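Local coordinates for protein aminopeptidase N (Francisella tularensis subsp. tularensis, PDB 5DLL) that is a zinc-dependent M1-family aminopeptidase that releases N-terminal amino acids, preferably alanine, from peptides and probably degrades intracellular peptides, at residues Lys156-Lys161 / Asp181-Ala186. Numbering follows the deposited sequence.
Sequences KIIADK and DNQHFA
Two antiparallel strands of the N-terminal beta domain of this M1 peptidase pair here; the axes of the two short segments approach to 4.8 Å, with 163° between their N-to-C directions. Ile-157/Ala-186 and Ala-159/His-184 are the hydrogen-bonded pairs. Among the four strand bonds the straightest is His-184 N to Ala-159 O (3.1 Å, N-H...O 166°), the donor lying nearly along the C=O axis; Ile-157 N to Ala-186 O is shorter, 2.9 Å, but more bent. Beyond the strand end, Lys-161 N adds a weak bond to Asn-182 O.

His-184 has CG in the crowded position between backbone N and carbonyl carbon (chi1 73°), which swings the ring over towards strand 156-160; with chi2 this turns the ring edge to Ala-159 O, in plane and 3.5 Å from His-184 CD2. The aliphatic chain of Lys-161 crosses His-184 obliquely: Lys-161 CG lies 3.6 Å from His-184 CB, while Lys-161 NZ forms a salt bridge with Asp-178. NE2 of His-184 is hydrogen-bonded to Tyr-164 O, which helps fix the ring's rotation. On the face shared by Ile-158 and Phe-185, Ile-158 CG1 meets Phe-185 CB at 4.1 Å. Gln-183 lays CB and CG against Ala-159 O.

Strand 150-160 also pairs in parallel with strand 26-36, whereas strand 183-191 runs antiparallel to strand 172-179 on its other flank; Ile-157, His-184 and Ala-186 pack on Ile-167 of strand 166-169, which belongs to a separate sheet.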
loop_
_atom_site.group_PDB
_atom_site.type_symbol
_atom_site.label_atom_id
_atom_site.label_comp_id
_atom_site.label_asym_id
_atom_site.label_seq_id
_atom_site.Cartn_x
_atom_site.Cartn_y
_atom_site.Cartn_z
ATOM N N LYS A 156 -20.966 4.213 26.492
ATOM C CA LYS A 156 -21.990 3.196 26.773
ATOM C C LYS A 156 -22.765 2.874 25.496
ATOM O O LYS A 156 -22.983 3.754 24.668
ATOM C CB LYS A 156 -22.957 3.659 27.871
ATOM C CG LYS A 156 -23.899 2.558 28.357
ATOM C CD LYS A 156 -24.976 3.073 29.299
ATOM C CE LYS A 156 -24.408 3.615 30.603
ATOM N NZ LYS A 156 -25.471 3.780 31.634
ATOM N N ILE A 157 -23.176 1.615 25.343
ATOM C CA ILE A 157 -23.984 1.183 24.197
ATOM C C ILE A 157 -25.188 0.379 24.680
ATOM O O ILE A 157 -25.019 -0.639 25.344
ATOM C CB ILE A 157 -23.174 0.299 23.217
ATOM C CG1 ILE A 157 -21.902 1.018 22.754
ATOM C CG2 ILE A 157 -24.024 -0.089 22.010
ATOM C CD1 ILE A 157 -21.003 0.168 21.881
ATOM N N ILE A 158 -26.394 0.828 24.329
ATOM C CA ILE A 158 -27.633 0.117 24.669
ATOM C C ILE A 158 -28.272 -0.425 23.393
ATOM O O ILE A 158 -28.359 0.288 22.401
ATOM C CB ILE A 158 -28.624 1.046 25.400
ATOM C CG1 ILE A 158 -27.966 1.637 26.655
ATOM C CG2 ILE A 158 -29.888 0.287 25.780
ATOM C CD1 ILE A 158 -28.762 2.736 27.325
ATOM N N ALA A 159 -28.712 -1.682 23.415
ATOM C CA ALA A 159 -29.303 -2.312 22.225
ATOM C C ALA A 159 -30.077 -3.597 22.539
ATOM O O ALA A 159 -30.073 -4.080 23.671
ATOM C CB ALA A 159 -28.217 -2.603 21.198
ATOM N N ASP A 160 -30.736 -4.139 21.517
ATOM C CA ASP A 160 -31.470 -5.398 21.627
ATOM C C ASP A 160 -30.501 -6.579 21.750
ATOM O O ASP A 160 -29.506 -6.643 21.030
ATOM C CB ASP A 160 -32.369 -5.576 20.395
ATOM C CG ASP A 160 -33.317 -6.760 20.515
ATOM O OD1 ASP A 160 -34.016 -6.870 21.546
ATOM O OD2 ASP A 160 -33.372 -7.575 19.571
ATOM N N LYS A 161 -30.801 -7.508 22.657
ATOM C CA LYS A 161 -29.951 -8.683 22.890
ATOM C C LYS A 161 -30.029 -9.701 21.764
ATOM O O LYS A 161 -29.014 -10.251 21.342
ATOM C CB LYS A 161 -30.360 -9.401 24.172
ATOM C CG LYS A 161 -30.181 -8.585 25.434
ATOM C CD LYS A 161 -29.961 -9.477 26.648
ATOM C CE LYS A 161 -28.576 -10.109 26.641
ATOM N NZ LYS A 161 -28.221 -10.691 27.963
ATOM N N ASP A 181 -36.812 -5.890 29.758
ATOM C CA ASP A 181 -37.102 -7.308 29.535
ATOM C C ASP A 181 -36.300 -7.921 28.383
ATOM O O ASP A 181 -36.205 -9.145 28.288
ATOM C CB ASP A 181 -38.598 -7.502 29.258
ATOM C CG ASP A 181 -39.472 -7.087 30.428
ATOM O OD1 ASP A 181 -39.461 -7.787 31.461
ATOM O OD2 ASP A 181 -40.180 -6.066 30.309
ATOM N N ASN A 182 -35.726 -7.084 27.516
ATOM C CA ASN A 182 -35.157 -7.564 26.248
ATOM C C ASN A 182 -33.883 -6.868 25.732
ATOM O O ASN A 182 -33.458 -7.129 24.603
ATOM C CB ASN A 182 -36.243 -7.480 25.169
ATOM C CG ASN A 182 -36.781 -6.070 24.988
ATOM O OD1 ASN A 182 -36.695 -5.234 25.891
ATOM N ND2 ASN A 182 -37.342 -5.799 23.816
ATOM N N GLN A 183 -33.267 -6.005 26.540
ATOM C CA GLN A 183 -32.070 -5.275 26.108
ATOM C C GLN A 183 -30.867 -5.511 27.024
ATOM O O GLN A 183 -30.997 -6.060 28.122
ATOM C CB GLN A 183 -32.367 -3.775 26.010
ATOM C CG GLN A 183 -33.210 -3.405 24.798
ATOM C CD GLN A 183 -33.215 -1.916 24.515
ATOM O OE1 GLN A 183 -33.335 -1.100 25.428
ATOM N NE2 GLN A 183 -33.086 -1.552 23.242
ATOM N N HIS A 184 -29.696 -5.097 26.545
ATOM C CA HIS A 184 -28.459 -5.167 27.317
ATOM C C HIS A 184 -27.574 -3.979 26.991
ATOM O O HIS A 184 -27.819 -3.266 26.017
ATOM C CB HIS A 184 -27.714 -6.487 27.066
ATOM C CG HIS A 184 -27.052 -6.586 25.723
ATOM N ND1 HIS A 184 -25.818 -7.173 25.551
ATOM C CD2 HIS A 184 -27.450 -6.182 24.493
ATOM C CE1 HIS A 184 -25.485 -7.128 24.273
ATOM N NE2 HIS A 184 -26.457 -6.530 23.610
ATOM N N PHE A 185 -26.556 -3.768 27.818
ATOM C CA PHE A 185 -25.622 -2.667 27.616
ATOM C C PHE A 185 -24.179 -3.089 27.860
ATOM O O PHE A 185 -23.912 -4.175 28.378
ATOM C CB PHE A 185 -25.979 -1.472 28.512
ATOM C CG PHE A 185 -25.545 -1.629 29.946
ATOM C CD1 PHE A 185 -26.400 -2.187 30.888
ATOM C CD2 PHE A 185 -24.286 -1.209 30.356
ATOM C CE1 PHE A 185 -26.005 -2.327 32.210
ATOM C CE2 PHE A 185 -23.887 -1.345 31.675
ATOM C CZ PHE A 185 -24.747 -1.905 32.604
ATOM N N ALA A 186 -23.266 -2.206 27.470
ATOM C CA ALA A 186 -21.834 -2.391 27.671
ATOM C C ALA A 186 -21.157 -1.024 27.726
ATOM O O ALA A 186 -21.533 -0.113 26.990
ATOM C CB ALA A 186 -21.245 -3.230 26.547
#